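Local coordinates for adenylosuccinate lyase (Francisella tularensis subsp. tularensis SCHU S4, PDB 4EEI), which probably catalyses two fumarate-releasing beta-eliminations of purine biosynthesis, one of which splits adenylosuccinate into AMP and fumarate, at residues 26-31 with 42-47; 36-41 with 85-90; 129-134 with 148-153; 153-158 with 427-432; 221-226 with 311-316. All blocks are in the same frame, centred on the assembly; numbering follows the deposited sequence.

Contact 1 of 5, residues 26-31 with 42-47; sequences VELAIL and GTAAEI
Leu28 and Leu31, one helical turn apart, both direct their CB toward the facing helix and meet Ala44 and Ile47 there. Leu31 touches through CD2, which meets Thr43, Ala44 and Ile47. With CG anti to the backbone N (chi1 -178°), that methyl lies 3.9 Å from Ala44 CA and 3.9 Å from Ile47 CD1, and the Leu31 and Ile47 side chains cross at about a right angle. Leu28 meets Ile47 more obliquely, its CD2 lying 3.9 Å from Ile47 CG2, so the branched isoleucine offers one arm to each leucine. Ala44 suits the point of nearest backbone approach: its single methyl sits 3.8 Å from Leu28 O, and the CA atoms of Leu28 and Ala44 are 5.5 Å apart. At the margin, Thr43 turns CG2 to Leu31 CD2 while its OG1 bonds Pro40 O. No hydrogen bond joins the two segments; the side chains meet only through carbon atoms. The segment axes run nearly antiparallel, at 157° and 9.1 Å, as in a helical hairpin: helix 16-33 turns back through a nine-residue link into helix 43-50. On other sides of helix 16-33, Val26 packs on helix 94-131, Ala29 and Ile30 on helix 192-202, and Glu27 on helix 68-77.

Contact 2 of 5, residues 36-41 with 85-90; sequences DRMVPK and GKFFHF. With EDO (1,2-ethanediol), chain Y.
The Phe87 ring carries Lys86 CG over the centre of one face, while Met38, Val39 and Pro40 approach it obliquely; its own CD2 lies over the rim of one face of the Phe90 ring. Met38 CG comes closest, 3.5 Å from Phe87 CE2. Val39 slides past the ring in the opposite direction and sets CG2 3.7 Å from Phe87 CB, and Pro40 crosses at about a right angle with CD 4.0 Å from Phe87 CE1. Three consecutive residues thus pack against one aromatic side chain. Met38 holds CG between its backbone N and carbonyl carbon (chi1 75°), and the further bends at chi2 and chi3 carry the thioether on to Phe90, which it meets tip to tip, CE lying 3.8 Å from Phe90 CE1. The sulfur serves both rings in Met-aromatic contacts, standing obliquely to each, SD being 5.3 Å from the Phe87 centroid and 4.9 Å from that of Phe90. A flexible, polarisable methionine is apt here, since it can bend to fit two differently placed rings. Val361 of a second subunit packs on both phenylalanines, and His358 of that subunit meets Phe90 edge-to-face. With no hydrogen bond across the contact, the two loops are held by dispersion and sulfur-aromatic attraction, while charges stay at the periphery, as in the Lys41 NZ to Asp36 OD1 salt bridge of 2.9 Å.

Contact 3 of 5, residues 129-134 with 148-153; sequences EETKEI and MSFGQK. With EDO (1,2-ethanediol), chain X.
Thr131 faces Gly151 and Phe150, and its side chain can be followed outward. CB lies 4.0 Å from Phe150 CD1, at the edge of that ring. OG1, set between the backbone N and carbonyl carbon (chi1 60°), reaches Gly151 CA at 3.1 Å, though its hydrogen bond goes back to Lys127 O in its own helix. Glycine suits this place because a beta carbon would run into Lys132 CA; without one, the Gly151 and Lys132 CA atoms come within 4.1 Å. Polar bonds bind the neighbouring backbone. Ser149 OG, anti to its backbone N, donates to Lys132 O at 2.9 Å, tilted 29° from the carbonyl plane, and Gly151 N makes a weak bond to Thr131 O. Much straighter is Phe150 N to Ile134 O, 2.9 Å with 174° at the hydrogen. The side chains of Ile134 and Phe150 lie side by side, pointing the same way, with their CB atoms 4.0 Å apart. Lys132 NZ pairs with Asp423 and also bonds a 1,2-ethanediol, probably from the crystallisation liquor. A type I turn from Thr131 to Ile134 leads from helix 94-131 into strand 135-140, and the chain returns antiparallel along strand 143-149 into helix 151-173: the base of a beta hairpin between two long helices, its ends tied together. Its far end carries Ser140 and His141, seen to bind succinate and AMP, though neither is bound there to this chain.

Contact 4 of 5, residues 153-158 with 427-432; sequences KFLGAY and DRSVKA. With K (potassium ion), chain V.
At the C-terminal end of helix 422-429 the chain folds round a potassium ion, and the same turn rests on helix 151-173 through Leu155 and Tyr158. Leu155 CD2 packs 3.8 Å from Ser429 CB; serine is small enough to let the leucine in, and its OG is hydrogen-bonded to Val425 O. Tyr158 presents its edge to the helix end: CE2 lies 3.6 Å from Ser429 O, which is in the ring plane. Val430 CG2 approaches the ring obliquely, 3.8 Å from Tyr158 CE2, and the two side chains cross at about a right angle. Beyond the ring, one water bridges Tyr158 OH and Lys431 N, 3.0 Å from each. Potassium is held by the carbonyls of Asp427, Val430, Lys431 and Arg433, with a water at 2.7 Å, so it gathers the backbone oxygens where the helix stops. Phe154 and Tyr158 also pack on helix 94-131, Leu155 on Val425 and Phe426 of helix 422-429, while Val209 of a second subunit packs on Leu155 and Ser429.

Contact 5 of 5, residues 221-226 with 311-316; sequences KLISIH and FYLPDN
The polar link is a hydrogen bond from His226 ND1 to Asn316 OD1, short at 2.6 Å and nearly straight at 168°. Ring and amide planes are 1° apart, and the donor lies in the carbonyl plane. The bond gives a buried amide oxygen its donor, and Asn316 ND2 in turn bonds His287 and a water that donates to Ile223 O, 3.2 Å away. Both segments belong to long helices, 217-244 and 304-333, of the central helical bundle characteristic of the fumarase/aspartase superfamily; the short segments' axes are 12.2 Å apart at 45°. Such spacing leaves the meeting to side chains, and an isoleucine reaching through CD1, an aromatic and an amide can span it. Among apolar contacts Ile223 is central: CD1 lies 3.8 Å from Tyr312 CE1, at the edge of the ring, with the two side chains tip to tip. The same methyl sits 4.0 Å from Leu313 CD2. Separately, Ile223 CD1 makes van der Waals contact with Asn316 OD1 at 3.7 Å, the chains sliding past in opposite directions.

In the fold
Contacts 1 and 2 form one patch near an end of the elongated chain, their centres 8 Å apart: Leu31 CD1 packs on Phe87 O and Val39 CG1, and Glu27 OE2 probably bonds His89 ND1. Contacts 3 and 4 lie beyond the chain's centre, 11 Å apart, sharing Lys153 on helix 151-173 and touching where Thr131 OG1 meets Phe154 CD2. Contact 5 lies nearer the middle of the chain, about 31 Å from contact 1 and 27 Å from contact 4, centre to centre. It approaches the nucleotide site: the Leu313 side chain is about 11 Å from AMP. The side chains of Phe90 in contact 2 and Met148 in contact 3 are each about 12 Å from a bound succinate.

Contact 1 of 5, residues 26-31 with 42-47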
# COMPACT_ATOMS: atom_id res chain seq x y z
N VAL B 26 -26.96 12.23 18.67
CA VAL B 26 -27.16 12.89 17.39
C VAL B 26 -28.64 13.01 17.00
O VAL B 26 -29.08 14.08 16.54
CB VAL B 26 -26.35 12.18 16.29
CG1 VAL B 26 -26.60 12.81 14.94
CG2 VAL B 26 -24.88 12.23 16.63
N GLU B 27 -29.40 11.93 17.18
CA GLU B 27 -30.84 11.98 16.91
C GLU B 27 -31.53 13.05 17.76
O GLU B 27 -32.45 13.73 17.31
CB GLU B 27 -31.51 10.62 17.22
CG GLU B 27 -31.15 9.48 16.27
CD GLU B 27 -31.98 9.46 14.99
OE1 GLU B 27 -32.67 10.47 14.69
OE2 GLU B 27 -31.95 8.43 14.28
N LEU B 28 -31.08 13.19 19.01
CA LEU B 28 -31.75 14.11 19.92
C LEU B 28 -31.31 15.54 19.66
O LEU B 28 -32.03 16.48 19.97
CB LEU B 28 -31.47 13.72 21.37
CG LEU B 28 -32.08 12.39 21.78
CD1 LEU B 28 -31.74 12.05 23.22
CD2 LEU B 28 -33.59 12.44 21.57
N ALA B 29 -30.12 15.71 19.08
CA ALA B 29 -29.66 17.04 18.70
C ALA B 29 -30.53 17.64 17.60
O ALA B 29 -30.98 18.79 17.70
CB ALA B 29 -28.20 17.00 18.27
N ILE B 30 -30.78 16.87 16.54
CA ILE B 30 -31.64 17.36 15.47
C ILE B 30 -33.10 17.45 15.95
O ILE B 30 -33.83 18.37 15.57
CB ILE B 30 -31.51 16.51 14.17
CG1 ILE B 30 -32.30 17.16 13.03
CG2 ILE B 30 -31.97 15.07 14.39
CD1 ILE B 30 -31.84 18.57 12.71
N LEU B 31 -33.52 16.53 16.80
CA LEU B 31 -34.89 16.56 17.31
C LEU B 31 -35.13 17.83 18.12
O LEU B 31 -36.18 18.46 18.01
CB LEU B 31 -35.20 15.31 18.15
CG LEU B 31 -36.61 15.16 18.72
CD1 LEU B 31 -37.65 15.06 17.62
CD2 LEU B 31 -36.69 13.94 19.65
N GLY B 42 -39.79 20.27 24.52
CA GLY B 42 -39.59 19.32 25.60
C GLY B 42 -39.43 17.87 25.16
O GLY B 42 -39.04 17.02 25.96
N THR B 43 -39.72 17.59 23.89
CA THR B 43 -39.74 16.21 23.40
C THR B 43 -38.36 15.55 23.48
O THR B 43 -38.23 14.44 24.00
CB THR B 43 -40.27 16.13 21.96
OG1 THR B 43 -41.61 16.65 21.92
CG2 THR B 43 -40.28 14.70 21.47
N ALA B 44 -37.34 16.23 22.97
CA ALA B 44 -35.98 15.70 23.01
C ALA B 44 -35.51 15.47 24.44
O ALA B 44 -34.85 14.47 24.74
CB ALA B 44 -35.03 16.63 22.27
N ALA B 45 -35.84 16.39 25.34
CA ALA B 45 -35.40 16.27 26.73
C ALA B 45 -36.07 15.08 27.41
O ALA B 45 -35.48 14.41 28.26
CB ALA B 45 -35.68 17.55 27.48
N GLU B 46 -37.33 14.84 27.05
CA GLU B 46 -38.10 13.72 27.59
C GLU B 46 -37.45 12.39 27.22
O GLU B 46 -37.23 11.52 28.07
CB GLU B 46 -39.52 13.77 27.04
CG GLU B 46 -40.38 12.56 27.38
CD GLU B 46 -41.01 12.65 28.76
OE1 GLU B 46 -40.72 13.62 29.49
OE2 GLU B 46 -41.80 11.74 29.12
N ILE B 47 -37.12 12.24 25.94
CA ILE B 47 -36.51 11.01 25.44
C ILE B 47 -35.10 10.85 26.00
O ILE B 47 -34.70 9.74 26.38
CB ILE B 47 -36.51 10.99 23.90
CG1 ILE B 47 -37.95 11.00 23.37
CG2 ILE B 47 -35.74 9.79 23.36
CD1 ILE B 47 -38.06 11.05 21.84

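Contact 2 of 5, residues 36-41 with 85-90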
# COMPACT_ATOMS: atom_id res chain seq x y z
N ASP B 36 -37.94 24.04 17.32
CA ASP B 36 -38.17 25.40 16.85
C ASP B 36 -39.16 25.41 15.68
O ASP B 36 -39.57 26.48 15.23
CB ASP B 36 -36.86 26.05 16.42
CG ASP B 36 -36.05 26.55 17.60
OD1 ASP B 36 -36.47 26.32 18.75
OD2 ASP B 36 -34.99 27.17 17.38
N ARG B 37 -39.53 24.23 15.21
CA ARG B 37 -40.53 24.11 14.16
C ARG B 37 -41.72 23.28 14.63
O ARG B 37 -42.58 23.77 15.36
CB ARG B 37 -39.92 23.49 12.90
CG ARG B 37 -38.72 24.26 12.37
CD ARG B 37 -38.78 24.40 10.86
NE ARG B 37 -37.91 23.44 10.19
CZ ARG B 37 -38.29 22.66 9.19
NH1 ARG B 37 -37.43 21.81 8.64
NH2 ARG B 37 -39.53 22.71 8.74
N MET B 38 -41.76 22.02 14.22
CA MET B 38 -43.00 21.24 14.28
C MET B 38 -43.04 20.33 15.50
O MET B 38 -44.09 19.78 15.84
CB MET B 38 -43.17 20.41 13.00
CG MET B 38 -42.26 19.20 12.91
SD MET B 38 -40.60 19.62 12.36
CE MET B 38 -40.92 20.13 10.68
N VAL B 39 -41.90 20.16 16.16
CA VAL B 39 -41.81 19.28 17.32
C VAL B 39 -42.16 20.01 18.61
O VAL B 39 -41.61 21.07 18.89
CB VAL B 39 -40.41 18.66 17.45
CG1 VAL B 39 -40.40 17.60 18.54
CG2 VAL B 39 -39.95 18.08 16.12
N PRO B 40 -43.07 19.44 19.39
CA PRO B 40 -43.48 20.05 20.65
C PRO B 40 -42.28 20.28 21.56
O PRO B 40 -41.43 19.39 21.66
CB PRO B 40 -44.41 18.99 21.26
CG PRO B 40 -44.98 18.28 20.07
CD PRO B 40 -43.84 18.22 19.08
N LYS B 41 -42.20 21.45 22.19
CA LYS B 41 -41.09 21.76 23.09
C LYS B 41 -41.00 20.72 24.20
O LYS B 41 -42.03 20.31 24.75
CB LYS B 41 -41.26 23.14 23.71
CG LYS B 41 -41.38 24.27 22.71
CD LYS B 41 -40.10 24.46 21.91
CE LYS B 41 -40.19 25.67 21.00
NZ LYS B 41 -38.87 25.98 20.36
N GLY B 85 -42.70 9.45 20.31
CA GLY B 85 -41.69 9.02 19.35
C GLY B 85 -41.99 9.47 17.94
O GLY B 85 -41.25 9.13 17.01
N LYS B 86 -43.05 10.26 17.77
CA LYS B 86 -43.51 10.64 16.43
C LYS B 86 -42.45 11.31 15.54
O LYS B 86 -42.34 10.99 14.35
CB LYS B 86 -44.74 11.55 16.52
CG LYS B 86 -45.24 11.99 15.17
CD LYS B 86 -46.65 12.54 15.23
CE LYS B 86 -47.16 12.75 13.82
NZ LYS B 86 -48.56 13.27 13.76
N PHE B 87 -41.69 12.24 16.10
CA PHE B 87 -40.75 13.00 15.30
C PHE B 87 -39.33 12.48 15.45
O PHE B 87 -38.38 13.11 14.99
CB PHE B 87 -40.83 14.49 15.64
CG PHE B 87 -42.11 15.14 15.17
CD1 PHE B 87 -43.09 15.52 16.08
CD2 PHE B 87 -42.34 15.34 13.83
CE1 PHE B 87 -44.26 16.11 15.65
CE2 PHE B 87 -43.51 15.93 13.39
CZ PHE B 87 -44.47 16.31 14.30
N PHE B 88 -39.19 11.31 16.07
CA PHE B 88 -37.88 10.69 16.17
C PHE B 88 -37.43 10.31 14.76
O PHE B 88 -38.19 9.73 13.99
CB PHE B 88 -37.91 9.46 17.07
CG PHE B 88 -36.55 9.01 17.53
CD1 PHE B 88 -35.90 9.67 18.56
CD2 PHE B 88 -35.92 7.93 16.93
CE1 PHE B 88 -34.64 9.27 18.99
CE2 PHE B 88 -34.66 7.51 17.35
CZ PHE B 88 -34.02 8.19 18.38
N HIS B 89 -36.20 10.69 14.42
CA HIS B 89 -35.64 10.42 13.10
C HIS B 89 -36.49 11.02 11.98
O HIS B 89 -36.90 10.34 11.05
CB HIS B 89 -35.46 8.91 12.90
CG HIS B 89 -34.50 8.55 11.82
ND1 HIS B 89 -33.14 8.44 12.03
CD2 HIS B 89 -34.70 8.28 10.50
CE1 HIS B 89 -32.54 8.11 10.90
NE2 HIS B 89 -33.46 8.01 9.96
N PHE B 90 -36.77 12.32 12.09
CA PHE B 90 -37.61 12.99 11.13
C PHE B 90 -36.74 13.81 10.19
O PHE B 90 -35.88 14.57 10.64
CB PHE B 90 -38.60 13.89 11.88
CG PHE B 90 -39.60 14.58 11.01
CD1 PHE B 90 -39.35 15.86 10.54
CD2 PHE B 90 -40.79 13.96 10.68
CE1 PHE B 90 -40.28 16.51 9.75
CE2 PHE B 90 -41.73 14.61 9.88
CZ PHE B 90 -41.47 15.89 9.41
C1 EDO Y . -41.83 27.95 16.69
O1 EDO Y . -41.74 26.92 17.69
C2 EDO Y . -42.58 27.42 15.48
O2 EDO Y . -43.81 26.82 15.90

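Contact 3 of 5, residues 129-134 with 148-153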
# COMPACT_ATOMS: atom_id res chain seq x y z
N GLU B 129 17.26 15.06 27.60
CA GLU B 129 17.95 15.92 28.55
C GLU B 129 18.87 15.11 29.45
O GLU B 129 19.97 15.54 29.80
CB GLU B 129 16.95 16.71 29.41
CG GLU B 129 16.03 17.66 28.61
CD GLU B 129 16.70 18.97 28.21
OE1 GLU B 129 17.90 19.14 28.51
OE2 GLU B 129 16.04 19.83 27.60
N GLU B 130 18.42 13.91 29.81
CA GLU B 130 19.16 13.04 30.72
C GLU B 130 20.47 12.55 30.08
O GLU B 130 21.47 12.36 30.77
CB GLU B 130 18.25 11.87 31.09
CG GLU B 130 18.86 10.69 31.79
CD GLU B 130 17.81 9.61 32.05
OE1 GLU B 130 18.06 8.43 31.72
OE2 GLU B 130 16.73 9.94 32.59
N THR B 131 20.45 12.40 28.76
CA THR B 131 21.60 11.84 28.03
C THR B 131 22.30 12.86 27.12
O THR B 131 23.18 12.49 26.34
CB THR B 131 21.17 10.64 27.16
OG1 THR B 131 20.18 11.06 26.21
CG2 THR B 131 20.60 9.53 28.04
N LYS B 132 21.92 14.13 27.22
CA LYS B 132 22.48 15.20 26.38
C LYS B 132 24.01 15.28 26.49
O LYS B 132 24.70 15.59 25.52
CB LYS B 132 21.83 16.54 26.76
CG LYS B 132 22.44 17.80 26.14
CD LYS B 132 21.54 19.02 26.44
CE LYS B 132 22.10 20.33 25.89
NZ LYS B 132 23.23 20.83 26.71
N GLU B 133 24.51 14.98 27.68
CA GLU B 133 25.94 15.07 28.03
C GLU B 133 26.79 13.91 27.54
O GLU B 133 28.02 13.99 27.54
CB GLU B 133 26.07 15.12 29.55
CG GLU B 133 25.50 13.89 30.25
CD GLU B 133 25.81 13.83 31.74
OE1 GLU B 133 26.92 13.41 32.11
OE2 GLU B 133 24.92 14.20 32.54
N ILE B 134 26.15 12.82 27.15
CA ILE B 134 26.88 11.60 26.82
C ILE B 134 27.38 11.67 25.38
O ILE B 134 26.63 12.04 24.48
CB ILE B 134 25.97 10.37 26.99
CG1 ILE B 134 25.48 10.29 28.44
CG2 ILE B 134 26.69 9.10 26.58
CD1 ILE B 134 24.52 9.14 28.71
N MET B 148 28.94 12.43 18.55
CA MET B 148 27.80 13.33 18.62
C MET B 148 27.21 13.17 20.01
O MET B 148 27.64 12.31 20.77
CB MET B 148 26.75 12.93 17.59
CG MET B 148 26.18 11.54 17.88
SD MET B 148 25.03 10.97 16.62
CE MET B 148 23.67 12.14 16.85
N SER B 149 26.20 13.97 20.33
CA SER B 149 25.50 13.80 21.61
C SER B 149 24.52 12.63 21.51
O SER B 149 23.73 12.56 20.57
CB SER B 149 24.74 15.07 21.97
OG SER B 149 23.76 14.78 22.94
N PHE B 150 24.55 11.72 22.47
CA PHE B 150 23.63 10.58 22.48
C PHE B 150 22.21 11.10 22.62
O PHE B 150 21.27 10.56 22.01
CB PHE B 150 23.98 9.64 23.63
CG PHE B 150 23.28 8.30 23.57
CD1 PHE B 150 22.12 8.07 24.29
CD2 PHE B 150 23.79 7.26 22.81
CE1 PHE B 150 21.48 6.83 24.26
CE2 PHE B 150 23.16 6.02 22.76
CZ PHE B 150 22.01 5.80 23.49
N GLY B 151 22.05 12.16 23.40
CA GLY B 151 20.73 12.75 23.61
C GLY B 151 20.07 13.27 22.35
O GLY B 151 18.84 13.37 22.26
N GLN B 152 20.89 13.60 21.35
CA GLN B 152 20.34 14.08 20.09
C GLN B 152 19.55 12.98 19.37
O GLN B 152 18.67 13.27 18.55
CB GLN B 152 21.47 14.62 19.22
CG GLN B 152 20.98 15.35 17.99
CD GLN B 152 22.06 16.22 17.38
OE1 GLN B 152 22.72 16.98 18.09
NE2 GLN B 152 22.23 16.13 16.07
N LYS B 153 19.83 11.72 19.69
CA LYS B 153 19.04 10.62 19.11
C LYS B 153 17.60 10.73 19.60
O LYS B 153 16.66 10.68 18.81
CB LYS B 153 19.62 9.25 19.49
CG LYS B 153 20.99 8.95 18.88
CD LYS B 153 21.55 7.65 19.45
CE LYS B 153 22.85 7.22 18.75
NZ LYS B 153 22.64 6.96 17.29
C1 EDO X . 25.43 19.22 28.66
O1 EDO X . 25.12 17.97 29.28
C2 EDO X . 26.14 18.96 27.34
O2 EDO X . 26.05 20.16 26.56

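Contact 4 of 5, residues 153-158 with 427-432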
# COMPACT_ATOMS: atom_id res chain seq x y z
N LYS B 153 19.83 11.72 19.69
CA LYS B 153 19.04 10.62 19.11
C LYS B 153 17.60 10.73 19.60
O LYS B 153 16.66 10.68 18.81
CB LYS B 153 19.62 9.25 19.49
CG LYS B 153 20.99 8.95 18.88
CD LYS B 153 21.55 7.65 19.45
CE LYS B 153 22.85 7.22 18.75
NZ LYS B 153 22.64 6.96 17.29
N PHE B 154 17.44 10.91 20.90
CA PHE B 154 16.11 11.04 21.46
C PHE B 154 15.47 12.37 21.07
O PHE B 154 14.27 12.44 20.90
CB PHE B 154 16.15 10.92 22.98
CG PHE B 154 16.59 9.57 23.46
CD1 PHE B 154 15.76 8.47 23.30
CD2 PHE B 154 17.81 9.41 24.08
CE1 PHE B 154 16.16 7.21 23.74
CE2 PHE B 154 18.21 8.16 24.53
CZ PHE B 154 17.38 7.06 24.36
N LEU B 155 16.27 13.42 20.96
CA LEU B 155 15.72 14.72 20.61
C LEU B 155 15.21 14.71 19.18
O LEU B 155 14.22 15.37 18.85
CB LEU B 155 16.76 15.83 20.81
CG LEU B 155 16.21 17.26 20.65
CD1 LEU B 155 15.28 17.63 21.82
CD2 LEU B 155 17.34 18.28 20.51
N GLY B 156 15.88 13.94 18.32
CA GLY B 156 15.44 13.81 16.93
C GLY B 156 14.10 13.13 16.80
O GLY B 156 13.29 13.44 15.91
N ALA B 157 13.85 12.16 17.68
CA ALA B 157 12.55 11.52 17.72
C ALA B 157 11.54 12.49 18.31
O ALA B 157 10.41 12.60 17.83
CB ALA B 157 12.61 10.26 18.53
N TYR B 158 11.94 13.20 19.37
CA TYR B 158 11.07 14.19 19.99
C TYR B 158 10.50 15.18 18.99
O TYR B 158 9.28 15.37 18.91
CB TYR B 158 11.81 14.94 21.11
CG TYR B 158 11.10 16.18 21.62
CD1 TYR B 158 10.06 16.07 22.54
CD2 TYR B 158 11.47 17.44 21.20
CE1 TYR B 158 9.41 17.20 23.02
CE2 TYR B 158 10.83 18.57 21.67
CZ TYR B 158 9.81 18.44 22.58
OH TYR B 158 9.17 19.57 23.05
N ASP B 427 17.88 24.12 22.34
CA ASP B 427 17.10 25.35 22.45
C ASP B 427 16.16 25.61 21.26
O ASP B 427 15.03 26.02 21.45
CB ASP B 427 18.00 26.57 22.71
CG ASP B 427 18.49 26.65 24.16
OD1 ASP B 427 17.90 25.98 25.04
OD2 ASP B 427 19.46 27.40 24.41
N ARG B 428 16.61 25.38 20.02
CA ARG B 428 15.74 25.64 18.88
C ARG B 428 14.69 24.54 18.70
O ARG B 428 13.71 24.72 17.99
CB ARG B 428 16.56 25.79 17.59
CG ARG B 428 17.17 24.47 17.11
CD ARG B 428 18.10 24.65 15.91
NE ARG B 428 18.60 23.36 15.43
CZ ARG B 428 19.66 23.21 14.65
NH1 ARG B 428 20.36 24.27 14.25
NH2 ARG B 428 20.03 21.99 14.26
N SER B 429 14.91 23.40 19.34
CA SER B 429 14.02 22.24 19.18
C SER B 429 12.87 22.23 20.19
O SER B 429 11.84 21.59 19.97
CB SER B 429 14.83 20.95 19.33
OG SER B 429 15.69 20.78 18.22
N VAL B 430 13.06 22.93 21.30
CA VAL B 430 12.05 22.96 22.35
C VAL B 430 11.60 24.40 22.56
O VAL B 430 12.40 25.25 22.94
CB VAL B 430 12.64 22.40 23.66
CG1 VAL B 430 11.60 22.45 24.79
CG2 VAL B 430 13.14 20.97 23.45
N LYS B 431 10.32 24.67 22.30
CA LYS B 431 9.84 26.05 22.23
C LYS B 431 10.29 26.98 23.36
O LYS B 431 10.96 27.98 23.12
CB LYS B 431 8.32 26.12 22.11
CG LYS B 431 7.82 27.56 22.07
CD LYS B 431 6.30 27.67 22.08
CE LYS B 431 5.72 27.86 20.69
NZ LYS B 431 5.81 26.62 19.86
N ALA B 432 9.93 26.66 24.60
CA ALA B 432 10.23 27.59 25.69
C ALA B 432 11.62 27.38 26.30
O ALA B 432 12.03 28.14 27.19
CB ALA B 432 9.17 27.52 26.76
K K V . 13.22 27.35 22.44
O HOH W 1 8.65 22.21 21.73
O HOH W 2 12.48 27.00 19.84

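Contact 5 of 5, residues 221-226 with 311-316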
# COMPACT_ATOMS: atom_id res chain seq x y z
N LYS B 221 -7.61 11.85 5.88
CA LYS B 221 -6.57 12.78 6.28
C LYS B 221 -6.02 12.40 7.65
O LYS B 221 -4.80 12.36 7.85
CB LYS B 221 -7.09 14.22 6.31
CG LYS B 221 -6.09 15.21 6.93
CD LYS B 221 -6.49 16.66 6.70
CE LYS B 221 -5.49 17.62 7.35
NZ LYS B 221 -5.88 19.04 7.09
N LEU B 222 -6.92 12.10 8.59
CA LEU B 222 -6.52 11.70 9.94
C LEU B 222 -5.72 10.41 9.92
O LEU B 222 -4.67 10.30 10.57
CB LEU B 222 -7.75 11.54 10.84
CG LEU B 222 -7.47 11.00 12.25
CD1 LEU B 222 -6.50 11.90 13.01
CD2 LEU B 222 -8.77 10.86 13.05
N ILE B 223 -6.21 9.42 9.17
CA ILE B 223 -5.51 8.14 9.04
C ILE B 223 -4.13 8.33 8.41
O ILE B 223 -3.18 7.62 8.77
CB ILE B 223 -6.38 7.13 8.27
CG1 ILE B 223 -7.70 6.92 9.00
CG2 ILE B 223 -5.65 5.80 8.08
CD1 ILE B 223 -7.56 6.33 10.39
N SER B 224 -4.01 9.27 7.48
CA SER B 224 -2.70 9.61 6.90
C SER B 224 -1.74 10.19 7.93
O SER B 224 -0.54 9.89 7.91
CB SER B 224 -2.86 10.60 5.74
OG SER B 224 -3.56 9.97 4.67
N ILE B 225 -2.25 11.02 8.82
CA ILE B 225 -1.42 11.50 9.93
C ILE B 225 -0.98 10.32 10.81
O ILE B 225 0.17 10.25 11.26
CB ILE B 225 -2.15 12.54 10.79
CG1 ILE B 225 -2.49 13.78 9.96
CG2 ILE B 225 -1.29 12.94 12.00
CD1 ILE B 225 -3.45 14.73 10.67
N HIS B 226 -1.90 9.40 11.07
CA HIS B 226 -1.56 8.24 11.89
C HIS B 226 -0.50 7.39 11.20
O HIS B 226 0.35 6.78 11.86
CB HIS B 226 -2.83 7.43 12.19
CG HIS B 226 -3.68 8.02 13.28
ND1 HIS B 226 -4.73 7.34 13.85
CD2 HIS B 226 -3.61 9.21 13.91
CE1 HIS B 226 -5.28 8.10 14.79
NE2 HIS B 226 -4.62 9.23 14.85
N PHE B 311 -14.00 -2.54 10.71
CA PHE B 311 -12.79 -3.27 11.08
C PHE B 311 -11.65 -2.33 11.45
O PHE B 311 -11.09 -2.42 12.54
CB PHE B 311 -12.29 -4.13 9.91
CG PHE B 311 -13.02 -5.44 9.75
CD1 PHE B 311 -12.67 -6.55 10.50
CD2 PHE B 311 -14.04 -5.56 8.81
CE1 PHE B 311 -13.33 -7.75 10.33
CE2 PHE B 311 -14.69 -6.77 8.63
CZ PHE B 311 -14.35 -7.86 9.39
N TYR B 312 -11.28 -1.45 10.53
CA TYR B 312 -10.01 -0.75 10.68
C TYR B 312 -10.01 0.45 11.62
O TYR B 312 -8.98 0.77 12.20
CB TYR B 312 -9.38 -0.40 9.31
CG TYR B 312 -9.69 0.99 8.80
CD1 TYR B 312 -8.89 2.07 9.16
CD2 TYR B 312 -10.75 1.22 7.94
CE1 TYR B 312 -9.16 3.34 8.68
CE2 TYR B 312 -11.03 2.49 7.46
CZ TYR B 312 -10.24 3.54 7.84
OH TYR B 312 -10.51 4.81 7.38
N LEU B 313 -11.14 1.14 11.77
CA LEU B 313 -11.16 2.31 12.66
C LEU B 313 -10.96 1.95 14.14
O LEU B 313 -10.11 2.55 14.80
CB LEU B 313 -12.41 3.17 12.46
CG LEU B 313 -12.43 4.03 11.20
CD1 LEU B 313 -13.73 4.84 11.12
CD2 LEU B 313 -11.22 4.96 11.15
N PRO B 314 -11.72 0.98 14.68
CA PRO B 314 -11.42 0.63 16.07
C PRO B 314 -10.01 0.05 16.22
O PRO B 314 -9.38 0.23 17.28
CB PRO B 314 -12.48 -0.44 16.40
CG PRO B 314 -13.62 -0.13 15.48
CD PRO B 314 -12.94 0.29 14.19
N ASP B 315 -9.52 -0.65 15.20
CA ASP B 315 -8.17 -1.21 15.30
C ASP B 315 -7.13 -0.11 15.22
O ASP B 315 -6.13 -0.16 15.91
CB ASP B 315 -7.90 -2.23 14.20
CG ASP B 315 -8.62 -3.54 14.42
OD1 ASP B 315 -9.19 -3.73 15.52
OD2 ASP B 315 -8.61 -4.38 13.50
N ASN B 316 -7.36 0.86 14.35
CA ASN B 316 -6.41 1.95 14.20
C ASN B 316 -6.25 2.73 15.50
O ASN B 316 -5.14 2.93 15.99
CB ASN B 316 -6.84 2.88 13.05
CG ASN B 316 -5.82 3.94 12.74
OD1 ASN B 316 -5.80 5.00 13.38
ND2 ASN B 316 -4.96 3.66 11.77
O HOH W 3 -2.70 4.75 10.14